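Local coordinates for protein hydroxynitrile lyase (Passiflora edulis, PDB 5Y02) that probably acts as a lyase that cleaves cyanohydrins, is here bound to (R)-mandelonitrile, and forms a homodimer of the stress-responsive A/B barrel (dimeric alpha+beta barrel) family, at residues A[9-14]-A[96-101]; A[44-49]-A[63-68]; A[25-30]-A[85-90]. All blocks are in the same frame, centred on the assembly; numbering follows the deposited sequence.

Contact 1: residues A[9-14]-A[96-101]. With MXN ((2R)-hydroxy(phenyl)ethanenitrile), chain M.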
loop_
_atom_site.group_PDB
_atom_site.type_symbol
_atom_site.label_atom_id
_atom_site.label_comp_id
_atom_site.label_asym_id
_atom_site.label_seq_id
_atom_site.Cartn_x
_atom_site.Cartn_y
_atom_site.Cartn_z
ATOM N N HIS A 9 -0.103 -6.923 -3.893
ATOM C CA HIS A 9 0.462 -6.048 -4.905
ATOM C C HIS A 9 -0.153 -4.675 -4.641
ATOM O O HIS A 9 -1.354 -4.467 -4.858
ATOM C CB HIS A 9 0.094 -6.594 -6.289
ATOM C CG HIS A 9 0.474 -5.715 -7.441
ATOM N ND1 HIS A 9 1.777 -5.558 -7.861
ATOM C CD2 HIS A 9 -0.292 -5.036 -8.332
ATOM C CE1 HIS A 9 1.803 -4.778 -8.929
ATOM N NE2 HIS A 9 0.563 -4.447 -9.238
ATOM N N ILE A 10 0.677 -3.756 -4.154
ATOM C CA ILE A 10 0.221 -2.431 -3.771
ATOM C C ILE A 10 0.960 -1.381 -4.569
ATOM O O ILE A 10 2.169 -1.350 -4.557
ATOM C CB ILE A 10 0.431 -2.095 -2.276
ATOM C CG1 ILE A 10 -0.032 -3.236 -1.370
ATOM C CG2 ILE A 10 -0.294 -0.800 -1.939
ATOM C CD1 ILE A 10 -1.491 -3.567 -1.414
ATOM N N VAL A 11 0.186 -0.496 -5.183
ATOM C CA VAL A 11 0.653 0.559 -6.065
ATOM C C VAL A 11 0.212 1.884 -5.464
ATOM O O VAL A 11 -0.962 2.065 -5.117
ATOM C CB VAL A 11 0.036 0.410 -7.464
ATOM C CG1 VAL A 11 0.478 1.545 -8.393
ATOM C CG2 VAL A 11 0.394 -0.954 -8.038
ATOM N N PHE A 12 1.154 2.810 -5.326
ATOM C CA PHE A 12 0.822 4.222 -5.068
ATOM C C PHE A 12 1.253 5.012 -6.313
ATOM O O PHE A 12 2.343 4.790 -6.818
ATOM C CB PHE A 12 1.616 4.827 -3.903
ATOM C CG PHE A 12 1.361 4.236 -2.544
ATOM C CD1 PHE A 12 0.242 3.471 -2.246
ATOM C CD2 PHE A 12 2.248 4.527 -1.525
ATOM C CE1 PHE A 12 0.038 2.989 -0.969
ATOM C CE2 PHE A 12 2.038 4.053 -0.237
ATOM C CZ PHE A 12 0.934 3.282 0.034
ATOM N N ASN A 13 0.428 5.937 -6.792
ATOM C CA ASN A 13 0.842 6.820 -7.876
ATOM C C ASN A 13 0.331 8.245 -7.724
ATOM O O ASN A 13 -0.444 8.573 -6.818
ATOM C CB ASN A 13 0.495 6.226 -9.267
ATOM C CG ASN A 13 -0.892 6.591 -9.749
ATOM O OD1 ASN A 13 -1.835 6.622 -8.978
ATOM N ND2 ASN A 13 -1.023 6.866 -11.061
ATOM N N ARG A 14 0.829 9.074 -8.630
ATOM C CA ARG A 14 0.404 10.420 -8.848
ATOM C C ARG A 14 0.345 10.552 -10.362
ATOM O O ARG A 14 1.269 10.108 -11.049
ATOM C CB ARG A 14 1.442 11.401 -8.287
ATOM C CG ARG A 14 1.004 12.858 -8.337
ATOM C CD ARG A 14 2.199 13.788 -8.113
ATOM N NE ARG A 14 1.745 15.167 -8.244
ATOM C CZ ARG A 14 1.117 15.863 -7.295
ATOM N NH1 ARG A 14 0.873 15.343 -6.085
ATOM N NH2 ARG A 14 0.715 17.112 -7.559
ATOM N N GLU A 96 3.004 10.512 -13.019
ATOM C CA GLU A 96 4.061 11.469 -12.662
ATOM C C GLU A 96 5.093 10.758 -11.780
ATOM O O GLU A 96 6.310 10.874 -11.981
ATOM C CB GLU A 96 3.457 12.685 -11.963
ATOM C CG GLU A 96 4.458 13.736 -11.533
ATOM C CD GLU A 96 5.253 14.297 -12.698
ATOM O OE1 GLU A 96 4.704 14.441 -13.822
ATOM O OE2 GLU A 96 6.438 14.581 -12.478
ATOM N N LYS A 97 4.596 9.994 -10.809
ATOM C CA LYS A 97 5.438 9.045 -10.113
ATOM C C LYS A 97 4.674 7.827 -9.636
ATOM O O LYS A 97 3.449 7.795 -9.673
ATOM C CB LYS A 97 6.190 9.714 -8.978
ATOM C CG LYS A 97 5.318 10.438 -7.987
ATOM C CD LYS A 97 6.214 11.176 -7.013
ATOM C CE LYS A 97 5.479 11.602 -5.759
ATOM N NZ LYS A 97 6.497 11.875 -4.699
ATOM N N ILE A 98 5.425 6.818 -9.215
ATOM C CA ILE A 98 4.831 5.534 -8.855
ATOM C C ILE A 98 5.765 4.799 -7.903
ATOM O O ILE A 98 6.987 4.923 -8.004
ATOM C CB ILE A 98 4.521 4.691 -10.109
ATOM C CG1 ILE A 98 3.752 3.409 -9.732
ATOM C CG2 ILE A 98 5.794 4.354 -10.885
ATOM C CD1 ILE A 98 3.311 2.600 -10.917
ATOM N N VAL A 99 5.186 4.085 -6.946
ATOM C CA VAL A 99 5.924 3.107 -6.162
ATOM C C VAL A 99 5.038 1.864 -6.033
ATOM O O VAL A 99 3.821 1.990 -5.836
ATOM C CB VAL A 99 6.370 3.646 -4.787
ATOM C CG1 VAL A 99 5.195 4.159 -3.975
ATOM C CG2 VAL A 99 7.138 2.600 -4.001
ATOM N N VAL A 100 5.656 0.696 -6.177
ATOM C CA VAL A 100 4.955 -0.589 -6.138
ATOM C C VAL A 100 5.710 -1.541 -5.225
ATOM O O VAL A 100 6.906 -1.719 -5.380
ATOM C CB VAL A 100 4.844 -1.217 -7.549
ATOM C CG1 VAL A 100 3.943 -2.437 -7.514
ATOM C CG2 VAL A 100 4.293 -0.202 -8.553
ATOM N N LEU A 101 5.019 -2.142 -4.256
ATOM C CA LEU A 101 5.598 -3.208 -3.478
ATOM C C LEU A 101 4.775 -4.466 -3.704
ATOM O O LEU A 101 3.551 -4.389 -3.815
ATOM C CB LEU A 101 5.666 -2.880 -1.994
ATOM C CG LEU A 101 6.970 -2.151 -1.576
ATOM C CD1 LEU A 101 6.925 -0.712 -2.070
ATOM C CD2 LEU A 101 7.168 -2.188 -0.074
HETATM C C1 MXN M . -0.125 -2.774 -13.285
HETATM C C2 MXN M . 0.522 -2.042 -14.276
HETATM C C3 MXN M . 0.537 -2.491 -15.598
HETATM C C4 MXN M . -0.114 -3.676 -15.923
HETATM C C5 MXN M . -0.750 -4.420 -14.940
HETATM C C6 MXN M . -0.763 -3.977 -13.622
HETATM C C7 MXN M . -0.071 -2.269 -11.889
HETATM C C8 MXN M . 1.365 -2.250 -11.525
HETATM N N9 MXN M . 2.500 -2.242 -11.248
HETATM O O10 MXN M . -0.790 -3.142 -10.997
#

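Contact 2: residues A[44-49]-A[63-68]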
loop_
_atom_site.group_PDB
_atom_site.type_symbol
_atom_site.label_atom_id
_atom_site.label_comp_id
_atom_site.label_asym_id
_atom_site.label_seq_id
_atom_site.Cartn_x
_atom_site.Cartn_y
_atom_site.Cartn_z
ATOM N N TRP A 44 -9.256 -6.546 -6.099
ATOM C CA TRP A 44 -8.761 -5.223 -6.460
ATOM C C TRP A 44 -9.620 -4.153 -5.792
ATOM O O TRP A 44 -10.866 -4.238 -5.776
ATOM C CB TRP A 44 -8.694 -5.068 -7.985
ATOM C CG TRP A 44 -8.175 -3.745 -8.482
ATOM C CD1 TRP A 44 -6.868 -3.380 -8.674
ATOM C CD2 TRP A 44 -8.964 -2.613 -8.862
ATOM N NE1 TRP A 44 -6.804 -2.083 -9.164
ATOM C CE2 TRP A 44 -8.075 -1.597 -9.291
ATOM C CE3 TRP A 44 -10.340 -2.364 -8.900
ATOM C CZ2 TRP A 44 -8.520 -0.371 -9.756
ATOM C CZ3 TRP A 44 -10.779 -1.140 -9.361
ATOM C CH2 TRP A 44 -9.869 -0.152 -9.769
ATOM N N LYS A 45 -8.950 -3.185 -5.168
ATOM C CA LYS A 45 -9.602 -2.043 -4.539
ATOM C C LYS A 45 -8.663 -0.861 -4.724
ATOM O O LYS A 45 -7.462 -1.035 -4.985
ATOM C CB LYS A 45 -9.874 -2.262 -3.037
ATOM C CG LYS A 45 -10.596 -3.563 -2.688
ATOM C CD LYS A 45 -10.652 -3.846 -1.191
ATOM C CE LYS A 45 -10.836 -5.332 -0.876
ATOM N NZ LYS A 45 -11.927 -5.996 -1.642
ATOM N N TRP A 46 -9.209 0.335 -4.614
ATOM C CA TRP A 46 -8.398 1.544 -4.781
ATOM C C TRP A 46 -9.025 2.678 -4.008
ATOM O O TRP A 46 -10.180 2.585 -3.558
ATOM C CB TRP A 46 -8.277 1.905 -6.267
ATOM C CG TRP A 46 -9.551 2.412 -6.848
ATOM C CD1 TRP A 46 -10.616 1.660 -7.250
ATOM C CD2 TRP A 46 -9.923 3.787 -7.073
ATOM N NE1 TRP A 46 -11.620 2.467 -7.692
ATOM C CE2 TRP A 46 -11.225 3.778 -7.607
ATOM C CE3 TRP A 46 -9.280 5.015 -6.878
ATOM C CZ2 TRP A 46 -11.910 4.951 -7.934
ATOM C CZ3 TRP A 46 -9.961 6.201 -7.220
ATOM C CH2 TRP A 46 -11.269 6.148 -7.730
ATOM N N GLY A 47 -8.281 3.763 -3.874
ATOM C CA GLY A 47 -8.845 4.996 -3.375
ATOM C C GLY A 47 -7.893 6.160 -3.450
ATOM O O GLY A 47 -6.746 6.008 -3.882
ATOM N N THR A 48 -8.368 7.316 -3.013
ATOM C CA THR A 48 -7.570 8.537 -3.033
ATOM C C THR A 48 -7.147 8.889 -1.631
ATOM O O THR A 48 -7.916 8.749 -0.682
ATOM C CB THR A 48 -8.354 9.709 -3.651
ATOM O OG1 THR A 48 -9.668 9.721 -3.121
ATOM C CG2 THR A 48 -8.469 9.534 -5.125
ATOM N N ASP A 49 -5.912 9.360 -1.495
ATOM C CA ASP A 49 -5.424 9.745 -0.198
ATOM C C ASP A 49 -6.335 10.783 0.483
ATOM O O ASP A 49 -6.832 11.719 -0.150
ATOM C CB ASP A 49 -3.985 10.249 -0.244
ATOM C CG ASP A 49 -3.488 10.595 1.138
ATOM O OD1 ASP A 49 -3.313 9.671 1.961
ATOM O OD2 ASP A 49 -3.365 11.812 1.427
ATOM N N HIS A 63 -3.124 8.410 -5.150
ATOM C CA HIS A 63 -3.942 7.219 -5.349
ATOM C C HIS A 63 -3.207 5.968 -4.880
ATOM O O HIS A 63 -1.967 5.848 -5.024
ATOM C CB HIS A 63 -4.214 7.022 -6.815
ATOM C CG HIS A 63 -5.172 7.994 -7.409
ATOM N ND1 HIS A 63 -4.862 9.323 -7.613
ATOM C CD2 HIS A 63 -6.415 7.808 -7.918
ATOM C CE1 HIS A 63 -5.886 9.914 -8.204
ATOM N NE2 HIS A 63 -6.839 9.020 -8.401
ATOM N N ALA A 64 -3.981 5.037 -4.317
ATOM C CA ALA A 64 -3.496 3.713 -3.969
ATOM C C ALA A 64 -4.379 2.665 -4.635
ATOM O O ALA A 64 -5.596 2.867 -4.784
ATOM C CB ALA A 64 -3.506 3.503 -2.462
ATOM N N TYR A 65 -3.750 1.563 -5.003
ATOM C CA TYR A 65 -4.439 0.417 -5.618
ATOM C C TYR A 65 -3.879 -0.849 -4.977
ATOM O O TYR A 65 -2.654 -1.024 -4.893
ATOM C CB TYR A 65 -4.214 0.377 -7.130
ATOM C CG TYR A 65 -4.268 1.717 -7.800
ATOM C CD1 TYR A 65 -3.152 2.558 -7.774
ATOM C CD2 TYR A 65 -5.407 2.166 -8.459
ATOM C CE1 TYR A 65 -3.165 3.792 -8.380
ATOM C CE2 TYR A 65 -5.426 3.415 -9.077
ATOM C CZ TYR A 65 -4.293 4.223 -9.035
ATOM O OH TYR A 65 -4.255 5.464 -9.621
ATOM N N GLU A 66 -4.768 -1.750 -4.571
ATOM C CA GLU A 66 -4.360 -2.984 -3.934
ATOM C C GLU A 66 -4.993 -4.157 -4.669
ATOM O O GLU A 66 -6.149 -4.072 -5.122
ATOM C CB GLU A 66 -4.779 -2.991 -2.452
ATOM C CG GLU A 66 -6.211 -2.541 -2.193
ATOM C CD GLU A 66 -6.619 -2.665 -0.738
ATOM O OE1 GLU A 66 -7.034 -3.772 -0.343
ATOM O OE2 GLU A 66 -6.477 -1.671 0.019
ATOM N N SER A 67 -4.242 -5.238 -4.766
ATOM C CA SER A 67 -4.777 -6.499 -5.311
ATOM C C SER A 67 -4.003 -7.682 -4.755
ATOM O O SER A 67 -2.945 -7.535 -4.111
ATOM C CB SER A 67 -4.782 -6.483 -6.828
ATOM O OG SER A 67 -3.522 -6.169 -7.371
ATOM N N THR A 68 -4.563 -8.864 -4.961
ATOM C CA THR A 68 -4.027 -10.064 -4.371
ATOM C C THR A 68 -3.854 -11.100 -5.473
ATOM O O THR A 68 -4.722 -11.231 -6.317
ATOM C CB THR A 68 -4.974 -10.606 -3.283
ATOM O OG1 THR A 68 -5.111 -9.655 -2.230
ATOM C CG2 THR A 68 -4.439 -11.906 -2.698
#

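Contact 3: residues A[25-30]-A[85-90]. With MXN ((2R)-hydroxy(phenyl)ethanenitrile), chain M.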
loop_
_atom_site.group_PDB
_atom_site.type_symbol
_atom_site.label_atom_id
_atom_site.label_comp_id
_atom_site.label_asym_id
_atom_site.label_seq_id
_atom_site.Cartn_x
_atom_site.Cartn_y
_atom_site.Cartn_z
ATOM N N ASP A 25 -10.004 8.917 -14.719
ATOM C CA ASP A 25 -11.147 8.042 -14.431
ATOM C C ASP A 25 -11.147 6.804 -15.331
ATOM O O ASP A 25 -11.309 5.685 -14.852
ATOM C CB ASP A 25 -12.484 8.787 -14.585
ATOM C CG ASP A 25 -12.736 9.847 -13.502
ATOM O OD1 ASP A 25 -12.032 9.895 -12.464
ATOM O OD2 ASP A 25 -13.681 10.651 -13.714
ATOM N N GLN A 26 -10.937 7.010 -16.625
ATOM C CA GLN A 26 -10.882 5.916 -17.585
ATOM C C GLN A 26 -9.724 4.941 -17.295
ATOM O O GLN A 26 -9.894 3.715 -17.364
ATOM C CB GLN A 26 -10.771 6.466 -19.017
ATOM C CG GLN A 26 -10.891 5.413 -20.111
ATOM C CD GLN A 26 -12.209 4.677 -20.045
ATOM O OE1 GLN A 26 -13.264 5.284 -20.227
ATOM N NE2 GLN A 26 -12.169 3.381 -19.741
ATOM N N ILE A 27 -8.557 5.489 -16.955
ATOM C CA ILE A 27 -7.386 4.679 -16.679
ATOM C C ILE A 27 -7.670 3.758 -15.485
ATOM O O ILE A 27 -7.341 2.566 -15.513
ATOM C CB ILE A 27 -6.133 5.551 -16.441
ATOM C CG1 ILE A 27 -5.662 6.171 -17.761
ATOM C CG2 ILE A 27 -4.992 4.722 -15.855
ATOM C CD1 ILE A 27 -4.686 7.316 -17.544
ATOM N N ILE A 28 -8.302 4.315 -14.462
ATOM C CA ILE A 28 -8.628 3.573 -13.255
ATOM C C ILE A 28 -9.683 2.502 -13.559
ATOM O O ILE A 28 -9.580 1.379 -13.043
ATOM C CB ILE A 28 -9.059 4.520 -12.120
ATOM C CG1 ILE A 28 -7.839 5.363 -11.683
ATOM C CG2 ILE A 28 -9.591 3.731 -10.929
ATOM C CD1 ILE A 28 -8.187 6.580 -10.850
ATOM N N ALA A 29 -10.660 2.832 -14.391
ATOM C CA ALA A 29 -11.656 1.834 -14.817
ATOM C C ALA A 29 -11.013 0.695 -15.605
ATOM O O ALA A 29 -11.365 -0.466 -15.397
ATOM C CB ALA A 29 -12.774 2.476 -15.618
ATOM N N ASP A 30 -10.073 1.027 -16.493
ATOM C CA ASP A 30 -9.329 0.037 -17.276
ATOM C C ASP A 30 -8.528 -0.887 -16.360
ATOM O O ASP A 30 -8.437 -2.080 -16.598
ATOM C CB ASP A 30 -8.367 0.721 -18.280
ATOM C CG ASP A 30 -9.089 1.456 -19.417
ATOM O OD1 ASP A 30 -10.317 1.335 -19.560
ATOM O OD2 ASP A 30 -8.408 2.175 -20.192
ATOM N N LEU A 85 -0.102 -6.027 -20.606
ATOM C CA LEU A 85 0.861 -5.254 -21.389
ATOM C C LEU A 85 0.188 -4.081 -22.096
ATOM O O LEU A 85 0.786 -3.009 -22.212
ATOM C CB LEU A 85 1.591 -6.124 -22.408
ATOM C CG LEU A 85 2.515 -7.211 -21.868
ATOM C CD1 LEU A 85 2.925 -8.112 -23.024
ATOM C CD2 LEU A 85 3.740 -6.640 -21.168
ATOM N N GLU A 86 -1.043 -4.279 -22.562
ATOM C CA GLU A 86 -1.787 -3.187 -23.180
ATOM C C GLU A 86 -2.126 -2.097 -22.182
ATOM O O GLU A 86 -2.022 -0.923 -22.505
ATOM C CB GLU A 86 -3.058 -3.685 -23.881
ATOM C CG GLU A 86 -2.768 -4.503 -25.136
ATOM C CD GLU A 86 -1.939 -3.743 -26.166
ATOM O OE1 GLU A 86 -2.429 -2.721 -26.671
ATOM O OE2 GLU A 86 -0.792 -4.153 -26.460
ATOM N N PHE A 87 -2.540 -2.492 -20.978
ATOM C CA PHE A 87 -2.806 -1.525 -19.919
ATOM C C PHE A 87 -1.529 -0.756 -19.520
ATOM O O PHE A 87 -1.592 0.448 -19.291
ATOM C CB PHE A 87 -3.443 -2.204 -18.710
ATOM C CG PHE A 87 -3.712 -1.263 -17.583
ATOM C CD1 PHE A 87 -4.660 -0.264 -17.728
ATOM C CD2 PHE A 87 -2.977 -1.327 -16.407
ATOM C CE1 PHE A 87 -4.879 0.656 -16.715
ATOM C CE2 PHE A 87 -3.204 -0.425 -15.380
ATOM C CZ PHE A 87 -4.161 0.566 -15.535
ATOM N N ALA A 88 -0.382 -1.436 -19.482
ATOM C CA ALA A 88 0.898 -0.800 -19.099
ATOM C C ALA A 88 1.253 0.377 -20.004
ATOM O O ALA A 88 1.854 1.345 -19.550
ATOM C CB ALA A 88 2.037 -1.815 -19.112
ATOM N N LYS A 89 0.881 0.266 -21.279
ATOM C CA LYS A 89 1.122 1.333 -22.265
ATOM C C LYS A 89 0.379 2.627 -21.945
ATOM O O LYS A 89 0.852 3.708 -22.286
ATOM C CB LYS A 89 0.729 0.865 -23.669
ATOM C CG LYS A 89 1.633 -0.212 -24.222
ATOM C CD LYS A 89 1.129 -0.700 -25.572
ATOM C CE LYS A 89 1.984 -1.858 -26.039
ATOM N NZ LYS A 89 1.719 -2.208 -27.457
ATOM N N GLU A 90 -0.782 2.520 -21.304
ATOM C CA GLU A 90 -1.467 3.716 -20.855
ATOM C C GLU A 90 -1.152 4.078 -19.417
ATOM O O GLU A 90 -1.066 5.246 -19.112
ATOM C CB GLU A 90 -2.962 3.669 -21.147
ATOM C CG GLU A 90 -3.819 2.778 -20.295
ATOM C CD GLU A 90 -5.308 3.138 -20.371
ATOM O OE1 GLU A 90 -5.751 3.915 -21.252
ATOM O OE2 GLU A 90 -6.052 2.654 -19.524
HETATM C C1 MXN M . -0.125 -2.774 -13.285
HETATM C C2 MXN M . 0.522 -2.042 -14.276
HETATM C C3 MXN M . 0.537 -2.491 -15.598
HETATM C C4 MXN M . -0.114 -3.676 -15.923
HETATM C C5 MXN M . -0.750 -4.420 -14.940
HETATM C C6 MXN M . -0.763 -3.977 -13.622
HETATM C C7 MXN M . -0.071 -2.269 -11.889
HETATM C C8 MXN M . 1.365 -2.250 -11.525
HETATM N N9 MXN M . 2.500 -2.242 -11.248
HETATM O O10 MXN M . -0.790 -3.142 -10.997
#

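Contact 1: residues A[9-14]-A[96-101]
Strands 9-14 and 97-101 run antiparallel, their axes 4.8 Å apart. Main-chain bonds pair Ile10 with Leu101 and Phe12 with Val99 in both directions. The bond from Phe12 N to Val99 O is 2.8 Å long and nearly straight, at 170°. The pattern breaks at the far end, where Glu96 and Lys97 both face Arg14 in a classic beta bulge. Arg14 N bonds to Lys97 O, and Arg14 O receives weak bonds from Glu96 N and Lys97 N.

His9 reaches the ligand. Its CB leads to CG anti to the backbone N (chi1 173°), which swings the ring toward the neighbouring strand and the ligand. ND1 is hydrogen-bonded to Asn102 OD1. His9 CE1 touches Val100 CG1 at 3.5 Å, and this methyl meets the ring obliquely. CE1 also nears the nitrile nitrogen N9, and CD2 flanks O10. The tip, His9 NE2, lies 2.6 Å from the hydroxyl O10 of mandelonitrile, in a hydrogen bond at the ring edge. With a bond at each nitrogen, the ring has its rotation fixed. Tyr31 OH also bonds to the ligand.

Val11 and Val100 share the ligand face with His9. Val11 CG2 is 3.8 Å from the nitrile carbon C8, and Val100 CG2 is 3.8 Å from the nitrile nitrogen N9. Further along this face, Val11 CG1 packs on Ile98 CD1. On the other face Phe12 and Val99 lie side by side, with Phe12 CB 3.6 Å from Val99 CG1. The Phe12 ring stacks on Phe12 of the second subunit, so this face meets the dimer partner.

Strand 7-15 is an inner strand of the antiparallel sheet, between strands 63-69 and 95-104. Tyr31 of helix 21-37 packs against His9 and Val11 on the ligand face.

Contact 2: residues A[44-49]-A[63-68]
The His63 ring has Thr48 CG2 over one face, in a CH-pi contact 3.9 Å from the ring centroid and 19° off the normal. Trp46 CZ3 approaches the same ring obliquely, 4.0 Å from His63 CD2. The Tyr65 ring has Trp44 CZ2 at its edge, while Trp46 CB meets Tyr65 CD2 obliquely at 3.6 Å. Trp46 CB also lies over one face of the Trp44 indole, offset toward the rim. Ser67 CB sits at the edge of that indole. Trp44 CG is anti to its backbone N (chi1 -179°), which lays the indole beside Tyr65.

These groups stand on strands 44-48 and 63-68, an antiparallel pair in the sheet of a Dabb-family (dimeric alpha+beta barrel) subunit. Ile28 of helix 21-37 packs onto Trp44, Trp46, His63 and Tyr65. Four main-chain bonds join the strands: two between Lys45 and Glu66, two between Gly47 and Ala64. The straightest runs 2.8 Å from Glu66 N to Lys45 O.

On the opposite face, Lys45 and Glu66 cross obliquely through their aliphatic parts, with Lys45 CB 3.8 Å from Glu66 CG. Their charged ends have other partners. Lys45 NZ forms a salt bridge with Glu107 of the second subunit. Glu66 OE1 forms a salt bridge with Arg8 of its own chain. OE2 forms one with Arg8 of the second subunit and hydrogen-bonds to Tyr103 of that subunit.

Contact 3: residues A[25-30]-A[85-90]
The helical segments 25-30 and 85-90, parts of helices 21-37 and 82-91, run nearly antiparallel, with their axes 10.7 Å apart and a crossing angle of -160°. Four residues carry the contact: Ile27 and Asp30 on one helix, Phe87 and Glu90 on the other.

Phe87 bridges the gap and reaches the ligand. Its CG is anti to the backbone N (chi1 179°), and the ring extends toward helix 25-30. Phe87 CE1 comes 3.3 Å from Ile27 O, which lies at the ring edge, near the ring plane. Phe87 CE1 also touches Asp30 CB obliquely at 3.8 Å. Ile27 CG2 adds a looser apolar contact with CE1, the two side chains crossing at about a right angle. Another part of the ring edge serves mandelonitrile: CD2 of Phe87 is 3.7 Å from C4 of the ligand phenyl group. Ala88 CB is 3.9 Å from ligand C3.

Asp30 and Glu90 both point toward the opposite helix. Asp30 OD2 and Glu90 OE2 are 2.5 Å apart, and the carboxylate planes are 18° apart. So short an approach suggests that one acid group holds a proton, with an ionisation shifted by its neighbour. Asp30 OD1 accepts a hydrogen bond from Gln26 NE2, one turn earlier in the helix, met from above the carboxylate plane. This bond helps to fix the Asp30 carboxylate. Glu90 CG takes the crowded position between N and the carbonyl carbon, and the extended chain beyond it slides past Ile27 in the opposite direction.

The Phe87 ring also meets Tyr31 and Phe91, both residues of the ligand pocket. The arrangement is a helix pair in the helical layer over the sheet of a Dabb-family (dimeric alpha+beta barrel) subunit, where Phe87 and Ala88 line the phenyl end of the mandelonitrile site.

In the fold
From the N terminus, strand 7-15 supplies the first half of contact 1, and helix 21-37 the first half of contact 3. Strands 44-48 and 63-69 then close contact 2, the shortest loop. Helix 82-91 returns to helix 21-37 and closes contact 3. Strand 95-104 finally pairs with strand 7-15 and closes contact 1. The loops nest without crossing: contact 2 lies inside contact 3, and contact 3 inside contact 1. Contacts 1 and 2 join in one sheet through neighbouring strands 7-15 and 63-69, and both touch the second subunit. Contact 3 meets contact 2 through Ile28. Contacts 1 and 3 do not touch, but mandelonitrile spans them.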